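Local coordinates for protein adenylate isopentenyltransferase (Humulus lupulus, PDB 3A8T) that transfers an isopentenyl group from dimethylallyl diphosphate to ATP, ADP or AMP, an early reaction in plant cytokinin biosynthesis, at residues L43-A48 / I58-H63; E67-D72 / S124-R129; H97-E102 / S117-A122; P133-G138 / H144-D149. All coordinates share one frame; numbering follows the deposited sequence.

Contact 1. Residues L43-A48 / I58-H63; sequences LVLMGA and IDLAAH
No flat group enters the place where Leu60 meets Leu43 and Leu45; the one ring of the two segments, that of His63, lies past them on the helix side, with the carbonyl O of Asp59 in plane at its edge. The contact itself is made by methyl groups. Leu60 sends one branch across to the strand, and its CD1 comes 4.1 Å from CD2 of Leu43 and 4.4 Å from CD1 of Leu45. Leu43 reaches this point because its CG stands anti to the backbone N (chi1 -177°), which carries CD2 out from the strand to meet Leu60 at a slant. The two strand leucines, separated by Val44, point to the same face of the sheet. Val134 and Val136 of the adjoining strand pack beside Leu45, and helix 315-338 borders the site, with Val333 against Leu43 and Ser329 against Leu60. Strand 41-46 and helix 53-61 are the two arms of the P-loop (Walker A) unit, whose intervening residues, beginning at Gly47 and Ala48, bind ATP. The carbonyl oxygens of Gly47 and Ala48 both accept hydrogen bonds from Lys53 NZ. With no hydrogen bond crossing between the segments and only 83 Å² buried, the helix is seated on this strand by modest, purely apolar contact, without the directional demands of polar bonds.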
# COMPACT_ATOMS: atom_id res chain seq x y z
N LEU A 43 1.25 8.85 15.02
CA LEU A 43 2.06 9.24 13.89
C LEU A 43 1.38 8.67 12.66
O LEU A 43 0.97 7.50 12.66
CB LEU A 43 3.46 8.68 14.03
CG LEU A 43 4.50 9.03 12.97
CD1 LEU A 43 4.60 10.58 12.80
CD2 LEU A 43 5.82 8.42 13.43
N VAL A 44 1.25 9.49 11.62
CA VAL A 44 0.60 9.06 10.41
C VAL A 44 1.54 9.16 9.22
O VAL A 44 2.02 10.22 8.91
CB VAL A 44 -0.68 9.89 10.16
CG1 VAL A 44 -1.39 9.43 8.85
CG2 VAL A 44 -1.59 9.78 11.39
N LEU A 45 1.83 8.04 8.58
CA LEU A 45 2.74 8.04 7.45
C LEU A 45 1.89 7.92 6.21
O LEU A 45 1.25 6.89 6.01
CB LEU A 45 3.78 6.88 7.51
CG LEU A 45 4.67 6.75 8.77
CD1 LEU A 45 5.88 5.95 8.46
CD2 LEU A 45 5.02 8.10 9.36
N MET A 46 1.90 8.99 5.42
CA MET A 46 1.13 9.13 4.19
C MET A 46 1.91 9.26 2.88
O MET A 46 3.10 9.63 2.84
CB MET A 46 0.24 10.36 4.30
CG MET A 46 -1.03 10.13 5.11
SD MET A 46 -2.03 11.66 5.16
CE MET A 46 -0.69 12.69 5.35
N GLY A 47 1.21 8.96 1.79
CA GLY A 47 1.80 9.03 0.48
C GLY A 47 1.18 8.00 -0.46
O GLY A 47 0.51 7.04 -0.04
N ALA A 48 1.39 8.22 -1.75
CA ALA A 48 0.90 7.31 -2.76
C ALA A 48 1.58 5.94 -2.58
O ALA A 48 2.57 5.82 -1.84
CB ALA A 48 1.18 7.85 -4.17
N ILE A 58 9.69 1.33 9.50
CA ILE A 58 10.65 0.42 10.10
C ILE A 58 11.93 1.15 10.48
O ILE A 58 12.45 0.94 11.53
CB ILE A 58 10.96 -0.79 9.20
CG1 ILE A 58 9.67 -1.47 8.75
CG2 ILE A 58 11.86 -1.80 9.99
CD1 ILE A 58 8.71 -1.79 9.87
N ASP A 59 12.43 2.03 9.65
CA ASP A 59 13.61 2.79 10.02
C ASP A 59 13.39 3.61 11.29
O ASP A 59 14.24 3.69 12.14
CB ASP A 59 14.04 3.74 8.89
CG ASP A 59 14.68 3.00 7.68
OD1 ASP A 59 15.30 1.92 7.88
OD2 ASP A 59 14.61 3.51 6.54
N LEU A 60 12.23 4.21 11.43
CA LEU A 60 11.92 5.01 12.60
C LEU A 60 11.87 4.18 13.87
O LEU A 60 12.02 4.71 14.95
CB LEU A 60 10.56 5.72 12.42
CG LEU A 60 10.48 6.90 11.43
CD1 LEU A 60 9.07 7.25 11.17
CD2 LEU A 60 11.23 8.15 11.96
N ALA A 61 11.66 2.88 13.75
CA ALA A 61 11.54 2.00 14.90
C ALA A 61 12.88 1.84 15.54
O ALA A 61 12.96 1.55 16.72
CB ALA A 61 10.95 0.61 14.50
N ALA A 62 13.95 2.01 14.77
CA ALA A 62 15.26 1.89 15.38
C ALA A 62 15.54 3.10 16.34
O ALA A 62 16.45 3.02 17.16
CB ALA A 62 16.36 1.79 14.29
N HIS A 63 14.73 4.16 16.25
CA HIS A 63 14.90 5.38 17.04
C HIS A 63 13.83 5.60 18.07
O HIS A 63 14.04 6.28 19.05
CB HIS A 63 14.84 6.62 16.15
CG HIS A 63 15.97 6.72 15.18
ND1 HIS A 63 17.06 7.52 15.40
CD2 HIS A 63 16.21 6.05 14.03
CE1 HIS A 63 17.94 7.33 14.44
NE2 HIS A 63 17.45 6.44 13.60

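Contact 2. Residues E67-D72 / S124-R129; sequences EVINSD and SEITGR. With ATP (adenosine-5'-triphosphate), chain B.
Glu67 OE1 is held by two groups: Arg129 NH2, at 2.9 Å across the contact, and His98 NE2 from the neighbouring strand. Arg129 meets the carboxylate side-on, its NE taking the other oxygen, OE2 of Glu67, also at 2.9 Å. This two-point salt bridge turns the carboxylate and guanidinium planes to within 24° of each other, although NH2 approaches OE1 from above the carboxylate plane, 42° out of it. A bend at chi3 of Arg129 brings the guanidinium back over the helix end, where the carbonyl O of Glu125 lies over the centre of one face. Nearby positive charge would be expected to keep Glu67 ionised. The pair ties the start of strand 66-70 to the C-terminal end of helix 112-128, which packs on the parallel sheet of this P-loop, Rossmann-like domain. Beneath the bridge Ile126 runs past Glu67 in the opposite direction, its CG2 3.9 Å from Glu67 CG. The other branch of Ile126 goes down the strand, CD1 resting 3.7 Å from CD1 of Ile69. Where segment 67-72 leaves the sheet, Asp72 OD2 accepts an almost straight hydrogen bond from N6 of ATP (3.3 Å), while Asp72 OD1 is held by the backbone amides of Met74 and Gln75.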
# COMPACT_ATOMS: atom_id res chain seq x y z
N GLU A 67 4.91 0.73 17.09
CA GLU A 67 4.20 -0.42 16.55
C GLU A 67 3.41 0.17 15.39
O GLU A 67 2.96 1.33 15.43
CB GLU A 67 3.23 -1.08 17.59
CG GLU A 67 3.87 -1.42 18.98
CD GLU A 67 3.14 -2.56 19.80
OE1 GLU A 67 2.15 -3.14 19.28
OE2 GLU A 67 3.54 -2.88 20.96
N VAL A 68 3.22 -0.65 14.37
CA VAL A 68 2.55 -0.23 13.17
C VAL A 68 1.13 -0.73 12.99
O VAL A 68 0.82 -1.88 13.27
CB VAL A 68 3.40 -0.64 11.90
CG1 VAL A 68 2.58 -0.52 10.65
CG2 VAL A 68 4.63 0.26 11.78
N ILE A 69 0.29 0.17 12.51
CA ILE A 69 -1.10 -0.14 12.17
C ILE A 69 -1.15 0.10 10.68
O ILE A 69 -0.79 1.17 10.21
CB ILE A 69 -2.11 0.81 12.83
CG1 ILE A 69 -1.95 0.75 14.36
CG2 ILE A 69 -3.50 0.47 12.37
CD1 ILE A 69 -2.79 1.73 15.18
N ASN A 70 -1.51 -0.92 9.93
CA ASN A 70 -1.62 -0.83 8.48
C ASN A 70 -2.91 -0.12 8.11
O ASN A 70 -3.96 -0.47 8.64
CB ASN A 70 -1.68 -2.21 7.87
CG ASN A 70 -2.13 -2.18 6.44
OD1 ASN A 70 -3.15 -2.74 6.08
ND2 ASN A 70 -1.39 -1.51 5.62
N SER A 71 -2.83 0.87 7.21
CA SER A 71 -4.01 1.63 6.73
C SER A 71 -4.27 1.43 5.23
O SER A 71 -5.05 2.15 4.63
CB SER A 71 -3.85 3.13 7.00
OG SER A 71 -2.68 3.63 6.40
N ASP A 72 -3.59 0.46 4.63
CA ASP A 72 -3.80 0.14 3.22
C ASP A 72 -4.99 -0.86 3.21
O ASP A 72 -4.96 -1.91 3.85
CB ASP A 72 -2.51 -0.44 2.68
CG ASP A 72 -2.64 -0.93 1.28
OD1 ASP A 72 -3.49 -1.81 1.03
OD2 ASP A 72 -1.88 -0.45 0.42
N SER A 124 -5.25 2.50 20.82
CA SER A 124 -5.43 2.54 22.24
C SER A 124 -4.55 1.51 22.97
O SER A 124 -3.97 1.76 24.02
CB SER A 124 -6.91 2.31 22.47
OG SER A 124 -7.25 2.71 23.76
N GLU A 125 -4.42 0.35 22.38
CA GLU A 125 -3.62 -0.70 22.95
C GLU A 125 -2.12 -0.43 22.93
O GLU A 125 -1.44 -0.75 23.90
CB GLU A 125 -3.93 -1.99 22.22
CG GLU A 125 -5.27 -2.57 22.67
CD GLU A 125 -5.97 -3.34 21.58
OE1 GLU A 125 -7.16 -3.66 21.79
OE2 GLU A 125 -5.35 -3.63 20.53
N ILE A 126 -1.63 0.14 21.83
CA ILE A 126 -0.23 0.44 21.65
C ILE A 126 0.24 1.48 22.63
O ILE A 126 1.31 1.36 23.21
CB ILE A 126 0.05 0.95 20.16
CG1 ILE A 126 -0.25 -0.17 19.17
CG2 ILE A 126 1.45 1.46 20.03
CD1 ILE A 126 -0.57 0.33 17.82
N THR A 127 -0.54 2.53 22.76
CA THR A 127 -0.25 3.62 23.67
C THR A 127 -0.23 2.99 25.04
O THR A 127 0.58 3.36 25.89
CB THR A 127 -1.39 4.67 23.63
OG1 THR A 127 -1.57 5.13 22.28
CG2 THR A 127 -1.02 5.87 24.50
N GLY A 128 -1.12 2.03 25.26
CA GLY A 128 -1.14 1.36 26.55
C GLY A 128 0.23 0.78 26.86
O GLY A 128 0.75 0.92 27.97
N ARG A 129 0.85 0.12 25.88
CA ARG A 129 2.16 -0.47 26.12
C ARG A 129 3.28 0.57 26.04
O ARG A 129 4.46 0.22 25.98
CB ARG A 129 2.43 -1.58 25.13
CG ARG A 129 1.44 -2.71 25.22
CD ARG A 129 1.78 -3.83 24.21
NE ARG A 129 1.37 -3.51 22.85
CZ ARG A 129 0.16 -3.72 22.34
NH1 ARG A 129 -0.81 -4.26 23.06
NH2 ARG A 129 -0.09 -3.38 21.07
PG ATP B . -11.28 4.45 -3.10
O1G ATP B . -12.21 4.62 -1.95
O2G ATP B . -11.64 3.03 -3.82
O3G ATP B . -11.49 5.64 -4.18
PB ATP B . -9.40 4.50 -1.09
O1B ATP B . -9.21 5.81 -0.56
O2B ATP B . -10.61 3.85 -0.35
O3B ATP B . -9.67 4.53 -2.66
PA ATP B . -6.97 3.32 -1.90
O1A ATP B . -6.66 4.45 -2.75
O2A ATP B . -5.59 2.92 -1.14
O3A ATP B . -8.08 3.62 -0.72
O5' ATP B . -7.36 1.99 -2.75
C5' ATP B . -8.19 2.24 -3.84
C4' ATP B . -8.01 1.07 -4.80
O4' ATP B . -6.63 1.00 -5.18
C3' ATP B . -8.31 -0.32 -4.19
O3' ATP B . -9.70 -0.64 -4.31
C2' ATP B . -7.40 -1.24 -5.01
O2' ATP B . -8.03 -1.62 -6.19
C1' ATP B . -6.18 -0.40 -5.31
N9 ATP B . -5.09 -0.69 -4.35
C8 ATP B . -4.78 0.02 -3.19
N7 ATP B . -3.82 -0.57 -2.51
C5 ATP B . -3.44 -1.70 -3.18
C6 ATP B . -2.47 -2.76 -2.97
N6 ATP B . -1.65 -2.80 -1.87
N1 ATP B . -2.39 -3.73 -3.90
C2 ATP B . -3.16 -3.73 -4.98
N3 ATP B . -4.07 -2.78 -5.21
C4 ATP B . -4.25 -1.77 -4.38

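Contact 3. Residues H97-E102 / S117-A122; sequences HHLLGE and SLAGKA
A beta-alpha-beta crossover begins here: from edge strand 97-98 the chain passes through helix 112-128 and returns to the sheet at strand 132-136, skipping over strand 66-70. Leu99, just beyond the strand, leans onto the connecting helix of the crossover. Both its methyls straddle one carbon of Leu118: Leu99 CD1 lies 4.0 Å from Leu118 CB and Leu99 CD2 lies 4.1 Å from Leu118 CB, so the fork of Leu99 grips the root of the helix leucine and not its tip. The same CD1 of Leu99 also approaches Ala119 CB, at 4.2 Å. Leu99 has left-handed backbone angles (phi 61°, psi 32°), which mark the point where the chain turns out of the strand while its side chain still faces the helix. Ile69 of the next strand and Phe115, one helical turn before Ala119, add to the apolar surroundings of Leu99. One turn further along the helix, Ala122 brings its methyl to the base of His98. Across the segments no hydrogen bond forms, and the small residues Ala119 and Ala122 let the helix backbone come close: the CA atoms of His98 and Ala122 are 7.1 Å apart, and CB of His98 stands 4.3 Å from CB of Ala122.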
# COMPACT_ATOMS: atom_id res chain seq x y z
N HIS A 97 3.12 -5.45 13.99
CA HIS A 97 2.18 -4.84 13.05
C HIS A 97 0.77 -5.27 13.35
O HIS A 97 0.56 -6.38 13.80
CB HIS A 97 2.49 -5.22 11.57
CG HIS A 97 3.75 -4.62 11.06
ND1 HIS A 97 3.80 -3.84 9.92
CD2 HIS A 97 5.00 -4.62 11.57
CE1 HIS A 97 5.03 -3.39 9.76
NE2 HIS A 97 5.78 -3.84 10.74
N HIS A 98 -0.18 -4.37 13.07
CA HIS A 98 -1.60 -4.61 13.27
C HIS A 98 -2.41 -4.30 12.00
O HIS A 98 -2.03 -3.47 11.19
CB HIS A 98 -2.09 -3.73 14.41
CG HIS A 98 -1.21 -3.80 15.62
ND1 HIS A 98 -1.42 -4.70 16.64
CD2 HIS A 98 -0.10 -3.10 15.95
CE1 HIS A 98 -0.48 -4.55 17.56
NE2 HIS A 98 0.33 -3.58 17.16
N LEU A 99 -3.54 -4.98 11.84
CA LEU A 99 -4.40 -4.78 10.70
C LEU A 99 -3.65 -5.10 9.42
O LEU A 99 -3.88 -4.50 8.37
CB LEU A 99 -4.91 -3.34 10.69
CG LEU A 99 -5.92 -2.78 11.71
CD1 LEU A 99 -7.16 -2.47 11.00
CD2 LEU A 99 -6.19 -3.73 12.85
N LEU A 100 -2.74 -6.05 9.51
CA LEU A 100 -1.96 -6.44 8.34
C LEU A 100 -2.09 -7.91 8.05
O LEU A 100 -1.52 -8.76 8.74
CB LEU A 100 -0.48 -6.07 8.50
CG LEU A 100 0.44 -6.44 7.32
CD1 LEU A 100 -0.05 -5.86 6.03
CD2 LEU A 100 1.88 -5.96 7.61
N GLY A 101 -2.90 -8.20 7.05
CA GLY A 101 -3.11 -9.57 6.60
C GLY A 101 -3.82 -10.46 7.58
O GLY A 101 -3.50 -11.65 7.65
N GLU A 102 -4.78 -9.92 8.31
CA GLU A 102 -5.46 -10.75 9.27
C GLU A 102 -6.95 -10.86 9.03
O GLU A 102 -7.62 -11.56 9.78
CB GLU A 102 -5.22 -10.23 10.69
CG GLU A 102 -3.77 -10.18 11.14
CD GLU A 102 -3.63 -9.65 12.55
OE1 GLU A 102 -4.04 -10.37 13.49
OE2 GLU A 102 -3.11 -8.52 12.73
N SER A 117 -13.16 1.03 13.90
CA SER A 117 -13.31 0.28 15.13
C SER A 117 -12.05 -0.54 15.50
O SER A 117 -11.48 -0.39 16.61
CB SER A 117 -14.52 -0.60 14.98
OG SER A 117 -14.43 -1.67 15.88
N LEU A 118 -11.65 -1.42 14.58
CA LEU A 118 -10.47 -2.25 14.77
C LEU A 118 -9.20 -1.44 15.06
O LEU A 118 -8.50 -1.74 16.00
CB LEU A 118 -10.22 -3.13 13.53
CG LEU A 118 -11.18 -4.30 13.35
CD1 LEU A 118 -10.80 -5.20 12.18
CD2 LEU A 118 -11.17 -5.07 14.62
N ALA A 119 -8.94 -0.41 14.26
CA ALA A 119 -7.74 0.42 14.41
C ALA A 119 -7.72 1.39 15.61
O ALA A 119 -6.66 1.69 16.18
CB ALA A 119 -7.51 1.16 13.14
N GLY A 120 -8.88 1.93 15.95
CA GLY A 120 -8.96 2.77 17.13
C GLY A 120 -8.59 1.91 18.34
O GLY A 120 -7.94 2.40 19.27
N LYS A 121 -8.98 0.63 18.34
CA LYS A 121 -8.65 -0.28 19.43
C LYS A 121 -7.10 -0.42 19.53
O LYS A 121 -6.52 -0.27 20.61
CB LYS A 121 -9.28 -1.66 19.18
CG LYS A 121 -10.77 -1.74 19.45
CD LYS A 121 -11.39 -3.03 18.83
CE LYS A 121 -12.93 -2.89 18.56
NZ LYS A 121 -13.49 -3.96 17.60
N ALA A 122 -6.48 -0.70 18.38
CA ALA A 122 -5.05 -0.86 18.27
C ALA A 122 -4.34 0.41 18.66
O ALA A 122 -3.27 0.35 19.28
CB ALA A 122 -4.66 -1.26 16.84

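Contact 4. Residues P133-G138 / H144-D149; sequences PVLVGG and HALLVD
Leu135 and Leu146 meet tip to tip, CD1 of Leu135 lying 3.6 Å from CD2 of Leu146. The second methyl of Leu135 shares the same target, its CD2 3.7 Å from Leu146 CD2, so the helix methyl fits against the fork of the strand leucine. Both residues hold CG anti to the backbone N (chi1 -159° for Leu135, 170° for Leu146), and the two side chains therefore span the gap from opposite ends, leaving their CA atoms 9.8 Å apart. Leu147 starts off to the flank but curves in, giving a looser touch of CD2 on Leu135 CD2 at 4.4 Å. Around this core stand Ile69 and Ser71 against Leu135, Phe115 and Ala119 against Leu146, and Tyr173 against Leu146 and Leu147. Strand 132-136 and helix 140-147 form a strand-loop-helix unit of the parallel sheet, and the ATP-binding residues Ser139, Asn140 and Ser141 lie where the turn runs into the start of the helix; Gly138, just before them, touches the nucleotide. Gly137 passes into this turn with phi 160°, backbone angles open to glycine. At its far end the helix is anchored by arginines: Arg116 NH1 bonds the carbonyl oxygens of Ala145 and Val148, and Arg172 NH1 that of Leu146.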
# COMPACT_ATOMS: atom_id res chain seq x y z
N PRO A 133 1.98 4.62 18.35
CA PRO A 133 1.25 3.93 17.27
C PRO A 133 1.55 4.73 15.95
O PRO A 133 1.60 5.98 15.95
CB PRO A 133 -0.20 4.05 17.69
CG PRO A 133 -0.23 5.29 18.43
CD PRO A 133 1.03 5.26 19.27
N VAL A 134 1.77 4.02 14.85
CA VAL A 134 2.10 4.65 13.56
C VAL A 134 1.17 4.10 12.48
O VAL A 134 1.22 2.92 12.18
CB VAL A 134 3.51 4.31 13.18
CG1 VAL A 134 3.92 5.04 11.93
CG2 VAL A 134 4.43 4.64 14.37
N LEU A 135 0.31 4.97 11.94
CA LEU A 135 -0.61 4.57 10.88
C LEU A 135 0.15 4.58 9.55
O LEU A 135 0.57 5.62 9.10
CB LEU A 135 -1.76 5.57 10.82
CG LEU A 135 -3.04 5.12 10.16
CD1 LEU A 135 -3.62 3.92 10.87
CD2 LEU A 135 -4.03 6.30 10.19
N VAL A 136 0.32 3.42 8.92
CA VAL A 136 1.08 3.32 7.68
C VAL A 136 0.27 2.80 6.53
O VAL A 136 -0.18 1.63 6.51
CB VAL A 136 2.34 2.41 7.87
CG1 VAL A 136 3.21 2.38 6.61
CG2 VAL A 136 3.15 2.93 9.06
N GLY A 137 0.07 3.66 5.54
CA GLY A 137 -0.72 3.23 4.41
C GLY A 137 -1.30 4.35 3.59
O GLY A 137 -1.22 5.54 3.94
N GLY A 138 -1.90 3.94 2.48
CA GLY A 138 -2.42 4.91 1.56
C GLY A 138 -3.89 4.94 1.24
O GLY A 138 -4.23 5.57 0.23
N HIS A 144 -8.97 8.61 6.95
CA HIS A 144 -10.01 9.57 7.36
C HIS A 144 -11.06 8.97 8.31
O HIS A 144 -11.36 9.55 9.34
CB HIS A 144 -10.67 10.19 6.11
CG HIS A 144 -12.08 10.64 6.31
ND1 HIS A 144 -13.16 9.78 6.24
CD2 HIS A 144 -12.59 11.85 6.63
CE1 HIS A 144 -14.27 10.43 6.50
NE2 HIS A 144 -13.96 11.69 6.74
N ALA A 145 -11.60 7.82 7.96
CA ALA A 145 -12.58 7.18 8.82
C ALA A 145 -12.03 7.06 10.24
O ALA A 145 -12.73 7.37 11.21
CB ALA A 145 -12.94 5.80 8.30
N LEU A 146 -10.79 6.60 10.35
CA LEU A 146 -10.18 6.41 11.65
C LEU A 146 -9.89 7.67 12.43
O LEU A 146 -10.17 7.71 13.61
CB LEU A 146 -8.87 5.63 11.52
CG LEU A 146 -8.03 5.58 12.81
CD1 LEU A 146 -8.71 4.65 13.83
CD2 LEU A 146 -6.67 5.07 12.51
N LEU A 147 -9.37 8.70 11.76
CA LEU A 147 -8.96 9.93 12.42
C LEU A 147 -10.02 10.97 12.82
O LEU A 147 -9.80 11.68 13.80
CB LEU A 147 -7.87 10.63 11.60
CG LEU A 147 -6.54 9.88 11.37
CD1 LEU A 147 -5.54 10.82 10.74
CD2 LEU A 147 -6.00 9.36 12.68
N VAL A 148 -11.13 11.09 12.10
CA VAL A 148 -12.12 12.10 12.49
C VAL A 148 -12.80 11.91 13.87
O VAL A 148 -12.80 10.85 14.49
CB VAL A 148 -13.27 12.31 11.42
CG1 VAL A 148 -12.71 12.88 10.11
CG2 VAL A 148 -14.03 11.03 11.21
N ASP A 149 -13.37 13.01 14.35
CA ASP A 149 -14.06 13.03 15.61
C ASP A 149 -15.41 12.32 15.53
O ASP A 149 -15.78 11.57 16.42
CB ASP A 149 -14.26 14.47 16.05
CG ASP A 149 -13.77 14.69 17.44
OD1 ASP A 149 -14.09 13.82 18.29
OD2 ASP A 149 -13.07 15.72 17.66

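All four contacts seat helices on one parallel sheet. Contact 1 lies on one face, under helix 53-61; contacts 2, 3 and 4 use helices 112-128 and 140-147 on the opposite face. Contacts 2 and 3 share helix 112-128, with centres about 7 Å apart, and contact 3 is nested within the loop that contact 2 closes. Contact 1 precedes them along the chain and contact 4 follows. Strand 132-136 of contact 4 sits between strands 41-46 and 66-70, pairing with contact 1 through Leu43 O and Leu135 N (2.7 Å). Contacts 2 and 4 include residues at the bound ATP and contact 1 the first of the P-loop, so these loops gather on the nucleotide side.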